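Local coordinates for 2-nitrobenzoate nitroreductase (Pseudomonas fluorescens, PDB 4Z85), which reduces the nitro group of 2-nitrobenzoate as a nitroreductase of the flavoredoxin family, probably with FMN as its bound cofactor, at residues A28-N40 / F119-I132. Numbering follows the deposited sequence.
Sequences ALVTSLNSEGLCN and FDLTPSTTIDVPRI
Thr31 and Pro130 share the single hydrogen bond that joins the barrel strand 28-33 to the small hairpin of 119-132. The hydroxyl OG1 of Thr31 donates to the carbonyl O of Pro130 at 2.9 Å, lying in the carbonyl plane with a C=O...donor angle of 155°. A chi1 of 45° sets OG1 between the backbone N and carbonyl carbon of Thr31, while the methyl CG2 rests on CG1 of Ile132 (3.8 Å). Thr31 thus offers a polar and an apolar branch to the hairpin at once, and a valine in its place would probably leave the Pro130 carbonyl without this donor and remove the one hydrogen bond between the two segments.

Leu29 and Ile132 meet at about a right angle, CD2 of Leu29 lying 3.5 Å from CD1 of Ile132. That same CD1 sits over one face of the Phe119 ring, 3.6 Å above its plane and displaced from the ring centre, and CD2 of Leu29 approaches the ring obliquely; Met100 and Ile96 of helix 94-103 pack against Leu29 and Phe119 respectively.

Toward the turn 34-37, Leu33 and Val129 run antiparallel past one another, and Leu33 reaches toward the Pro130 ring, its CD2 3.9 Å from CD of Pro130. Val129 turns CG1 onto the backbone O of Thr31, 3.2 Å away. Cys39, on the neighbouring strand, lays CB against CD1 of Leu121 at 3.6 Å, its SG near both methyls of that leucine.

Strand 86-90 pairs with 28-33 through the backbone (Val88 with Thr31), and Asn90, through its side-chain OD1, accepts from the backbone N of Ile132. Between the two segments themselves, the contacts of Leu29, Leu33, Cys39, Val129 and Ile132 make a largely apolar, buried seam that anchors the hairpin against the flavin reductase-like barrel, with the Thr31 hydroxyl as the one directional polar link, fixing Thr31 opposite Pro130.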
loop_
_atom_site.group_PDB
_atom_site.type_symbol
_atom_site.label_atom_id
_atom_site.label_comp_id
_atom_site.label_asym_id
_atom_site.label_seq_id
_atom_site.Cartn_x
_atom_site.Cartn_y
_atom_site.Cartn_z
ATOM N N ALA A 28 -6.825 -3.867 4.160
ATOM C CA ALA A 28 -8.182 -4.037 3.651
ATOM C C ALA A 28 -8.815 -5.225 4.366
ATOM O O ALA A 28 -8.434 -6.364 4.120
ATOM C CB ALA A 28 -8.174 -4.261 2.133
ATOM N N LEU A 29 -9.761 -4.962 5.261
ATOM C CA LEU A 29 -10.493 -6.057 5.893
ATOM C C LEU A 29 -11.722 -6.303 5.026
ATOM O O LEU A 29 -12.688 -5.568 5.089
ATOM C CB LEU A 29 -10.851 -5.705 7.339
ATOM C CG LEU A 29 -11.680 -6.712 8.137
ATOM C CD1 LEU A 29 -11.118 -8.117 7.996
ATOM C CD2 LEU A 29 -11.698 -6.258 9.595
ATOM N N VAL A 30 -11.623 -7.309 4.174
ATOM C CA VAL A 30 -12.624 -7.572 3.143
ATOM C C VAL A 30 -13.746 -8.429 3.695
ATOM O O VAL A 30 -13.494 -9.538 4.188
ATOM C CB VAL A 30 -11.980 -8.256 1.930
ATOM C CG1 VAL A 30 -13.023 -8.594 0.858
ATOM C CG2 VAL A 30 -10.887 -7.353 1.338
ATOM N N THR A 31 -14.970 -7.909 3.620
ATOM C CA THR A 31 -16.149 -8.743 3.837
ATOM C C THR A 31 -16.753 -9.131 2.488
ATOM O O THR A 31 -16.803 -8.322 1.544
ATOM C CB THR A 31 -17.218 -8.054 4.725
ATOM O OG1 THR A 31 -17.423 -6.696 4.321
ATOM C CG2 THR A 31 -16.796 -8.088 6.193
ATOM N N SER A 32 -17.176 -10.391 2.401
ATOM C CA SER A 32 -17.737 -10.935 1.169
ATOM C C SER A 32 -18.823 -11.948 1.533
ATOM O O SER A 32 -18.905 -12.365 2.681
ATOM C CB SER A 32 -16.639 -11.572 0.310
ATOM O OG SER A 32 -15.907 -12.557 1.021
ATOM N N LEU A 33 -19.662 -12.321 0.568
ATOM C CA LEU A 33 -20.722 -13.307 0.816
ATOM C C LEU A 33 -20.548 -14.571 -0.020
ATOM O O LEU A 33 -20.242 -14.492 -1.208
ATOM C CB LEU A 33 -22.093 -12.697 0.525
ATOM C CG LEU A 33 -22.570 -11.546 1.399
ATOM C CD1 LEU A 33 -23.878 -10.994 0.852
ATOM C CD2 LEU A 33 -22.742 -12.022 2.831
ATOM N N ASN A 34 -20.752 -15.738 0.589
ATOM C CA ASN A 34 -20.702 -16.984 -0.175
ATOM C C ASN A 34 -22.068 -17.337 -0.775
ATOM O O ASN A 34 -22.999 -16.526 -0.733
ATOM C CB ASN A 34 -20.183 -18.147 0.685
ATOM C CG ASN A 34 -21.145 -18.556 1.796
ATOM O OD1 ASN A 34 -22.239 -18.016 1.939
ATOM N ND2 ASN A 34 -20.732 -19.539 2.582
ATOM N N SER A 35 -22.175 -18.546 -1.325
ATOM C CA SER A 35 -23.394 -19.015 -1.990
ATOM C C SER A 35 -24.624 -18.966 -1.095
ATOM O O SER A 35 -25.739 -18.769 -1.568
ATOM C CB SER A 35 -23.214 -20.452 -2.484
ATOM O OG SER A 35 -22.104 -20.567 -3.348
ATOM N N GLU A 36 -24.407 -19.148 0.202
ATOM C CA GLU A 36 -25.492 -19.325 1.156
ATOM C C GLU A 36 -25.835 -18.042 1.905
ATOM O O GLU A 36 -26.710 -18.039 2.771
ATOM C CB GLU A 36 -25.115 -20.423 2.150
ATOM C CG GLU A 36 -24.366 -21.578 1.504
ATOM C CD GLU A 36 -23.312 -22.186 2.415
ATOM O OE1 GLU A 36 -23.087 -21.650 3.526
ATOM O OE2 GLU A 36 -22.702 -23.200 2.012
ATOM N N GLY A 37 -25.144 -16.953 1.578
ATOM C CA GLY A 37 -25.380 -15.681 2.245
ATOM C C GLY A 37 -24.542 -15.524 3.502
ATOM O O GLY A 37 -24.717 -14.572 4.264
ATOM N N LEU A 38 -23.637 -16.474 3.716
ATOM C CA LEU A 38 -22.698 -16.426 4.832
ATOM C C LEU A 38 -21.636 -15.357 4.572
ATOM O O LEU A 38 -21.122 -15.255 3.461
ATOM C CB LEU A 38 -22.045 -17.796 5.033
ATOM C CG LEU A 38 -21.200 -18.074 6.270
ATOM C CD1 LEU A 38 -22.044 -18.768 7.326
ATOM C CD2 LEU A 38 -19.993 -18.928 5.904
ATOM N N CYS A 39 -21.305 -14.569 5.590
ATOM C CA CYS A 39 -20.327 -13.498 5.410
ATOM C C CYS A 39 -18.931 -13.895 5.879
ATOM O O CYS A 39 -18.712 -14.183 7.059
ATOM C CB CYS A 39 -20.768 -12.234 6.144
ATOM S SG CYS A 39 -19.634 -10.801 5.912
ATOM N N ASN A 40 -17.986 -13.894 4.946
ATOM C CA ASN A 40 -16.595 -14.138 5.272
ATOM C C ASN A 40 -15.880 -12.805 5.453
ATOM O O ASN A 40 -16.279 -11.795 4.868
ATOM C CB ASN A 40 -15.918 -14.972 4.187
ATOM C CG ASN A 40 -16.419 -16.407 4.157
ATOM O OD1 ASN A 40 -17.000 -16.855 3.166
ATOM N ND2 ASN A 40 -16.183 -17.136 5.240
ATOM N N PHE A 119 -17.841 -9.882 14.932
ATOM C CA PHE A 119 -18.170 -8.699 14.158
ATOM C C PHE A 119 -19.672 -8.648 13.897
ATOM O O PHE A 119 -20.231 -9.589 13.337
ATOM C CB PHE A 119 -17.428 -8.702 12.812
ATOM C CG PHE A 119 -16.048 -8.101 12.859
ATOM C CD1 PHE A 119 -15.806 -6.934 13.562
ATOM C CD2 PHE A 119 -15.002 -8.698 12.174
ATOM C CE1 PHE A 119 -14.531 -6.364 13.578
ATOM C CE2 PHE A 119 -13.722 -8.145 12.200
ATOM C CZ PHE A 119 -13.497 -6.976 12.897
ATOM N N ASP A 120 -20.324 -7.558 14.276
ATOM C CA ASP A 120 -21.682 -7.325 13.792
ATOM C C ASP A 120 -21.615 -6.735 12.386
ATOM O O ASP A 120 -20.626 -6.088 12.019
ATOM C CB ASP A 120 -22.462 -6.406 14.729
ATOM C CG ASP A 120 -22.840 -7.090 16.041
ATOM O OD1 ASP A 120 -23.297 -8.255 16.005
ATOM O OD2 ASP A 120 -22.679 -6.463 17.110
ATOM N N LEU A 121 -22.663 -6.970 11.601
ATOM C CA LEU A 121 -22.697 -6.535 10.210
ATOM C C LEU A 121 -23.839 -5.561 9.953
ATOM O O LEU A 121 -24.933 -5.692 10.513
ATOM C CB LEU A 121 -22.810 -7.746 9.284
ATOM C CG LEU A 121 -21.705 -8.786 9.460
ATOM C CD1 LEU A 121 -22.049 -10.073 8.738
ATOM C CD2 LEU A 121 -20.382 -8.223 8.940
ATOM N N THR A 122 -23.564 -4.573 9.110
ATOM C CA THR A 122 -24.534 -3.553 8.742
ATOM C C THR A 122 -24.704 -3.555 7.228
ATOM O O THR A 122 -23.717 -3.558 6.497
ATOM C CB THR A 122 -24.099 -2.158 9.222
ATOM O OG1 THR A 122 -24.138 -2.108 10.652
ATOM C CG2 THR A 122 -25.009 -1.083 8.657
ATOM N N PRO A 123 -25.957 -3.568 6.747
ATOM C CA PRO A 123 -26.174 -3.604 5.295
ATOM C C PRO A 123 -25.489 -2.453 4.540
ATOM O O PRO A 123 -25.340 -1.347 5.077
ATOM C CB PRO A 123 -27.697 -3.496 5.170
ATOM C CG PRO A 123 -28.213 -4.063 6.445
ATOM C CD PRO A 123 -27.218 -3.680 7.502
ATOM N N SER A 124 -25.072 -2.726 3.307
ATOM C CA SER A 124 -24.554 -1.688 2.422
ATOM C C SER A 124 -25.673 -1.067 1.595
ATOM O O SER A 124 -26.719 -1.681 1.397
ATOM C CB SER A 124 -23.473 -2.245 1.492
ATOM O OG SER A 124 -22.318 -2.623 2.214
ATOM N N THR A 125 -25.431 0.144 1.099
ATOM C CA THR A 125 -26.427 0.898 0.337
ATOM C C THR A 125 -26.478 0.514 -1.142
ATOM O O THR A 125 -27.558 0.300 -1.701
ATOM C CB THR A 125 -26.160 2.412 0.453
ATOM O OG1 THR A 125 -26.318 2.816 1.817
ATOM C CG2 THR A 125 -27.122 3.202 -0.410
ATOM N N THR A 126 -25.312 0.417 -1.775
ATOM C CA THR A 126 -25.248 0.190 -3.214
ATOM C C THR A 126 -25.030 -1.263 -3.612
ATOM O O THR A 126 -25.083 -1.601 -4.799
ATOM C CB THR A 126 -24.121 1.009 -3.848
ATOM O OG1 THR A 126 -22.866 0.564 -3.314
ATOM C CG2 THR A 126 -24.308 2.490 -3.557
ATOM N N ILE A 127 -24.749 -2.120 -2.639
ATOM C CA ILE A 127 -24.461 -3.515 -2.935
ATOM C C ILE A 127 -25.043 -4.411 -1.853
ATOM O O ILE A 127 -25.542 -3.926 -0.841
ATOM C CB ILE A 127 -22.933 -3.792 -3.051
ATOM C CG1 ILE A 127 -22.209 -3.332 -1.783
ATOM C CG2 ILE A 127 -22.336 -3.120 -4.277
ATOM C CD1 ILE A 127 -20.745 -3.710 -1.766
ATOM N N ASP A 128 -24.960 -5.717 -2.064
ATOM C CA ASP A 128 -25.577 -6.681 -1.156
ATOM C C ASP A 128 -24.678 -7.077 0.010
ATOM O O ASP A 128 -25.165 -7.431 1.084
ATOM C CB ASP A 128 -25.988 -7.934 -1.926
ATOM C CG ASP A 128 -27.092 -7.660 -2.934
ATOM O OD1 ASP A 128 -27.972 -6.818 -2.640
ATOM O OD2 ASP A 128 -27.069 -8.279 -4.019
ATOM N N VAL A 129 -23.368 -7.025 -0.200
ATOM C CA VAL A 129 -22.427 -7.404 0.850
ATOM C C VAL A 129 -22.431 -6.341 1.939
ATOM O O VAL A 129 -22.345 -5.154 1.649
ATOM C CB VAL A 129 -20.995 -7.589 0.293
ATOM C CG1 VAL A 129 -20.029 -8.011 1.402
ATOM C CG2 VAL A 129 -20.994 -8.613 -0.821
ATOM N N PRO A 130 -22.559 -6.765 3.203
ATOM C CA PRO A 130 -22.600 -5.840 4.332
ATOM C C PRO A 130 -21.203 -5.406 4.772
ATOM O O PRO A 130 -20.228 -6.101 4.483
ATOM C CB PRO A 130 -23.261 -6.671 5.427
ATOM C CG PRO A 130 -22.787 -8.042 5.150
ATOM C CD PRO A 130 -22.731 -8.162 3.642
ATOM N N ARG A 131 -21.139 -4.275 5.458
ATOM C CA ARG A 131 -19.918 -3.801 6.083
ATOM C C ARG A 131 -19.890 -4.244 7.535
ATOM O O ARG A 131 -20.908 -4.675 8.083
ATOM C CB ARG A 131 -19.828 -2.288 6.005
ATOM C CG ARG A 131 -20.832 -1.586 6.903
ATOM C CD ARG A 131 -20.574 -0.107 6.938
ATOM N NE ARG A 131 -21.615 0.643 7.648
ATOM C CZ ARG A 131 -21.670 0.787 8.970
ATOM N NH1 ARG A 131 -20.760 0.211 9.747
ATOM N NH2 ARG A 131 -22.644 1.503 9.517
ATOM N N ILE A 132 -18.721 -4.130 8.154
ATOM C CA ILE A 132 -18.572 -4.393 9.580
ATOM C C ILE A 132 -19.130 -3.212 10.356
ATOM O O ILE A 132 -18.823 -2.063 10.046
ATOM C CB ILE A 132 -17.097 -4.643 9.931
ATOM C CG1 ILE A 132 -16.685 -6.030 9.421
ATOM C CG2 ILE A 132 -16.855 -4.499 11.435
ATOM C CD1 ILE A 132 -15.199 -6.255 9.402
#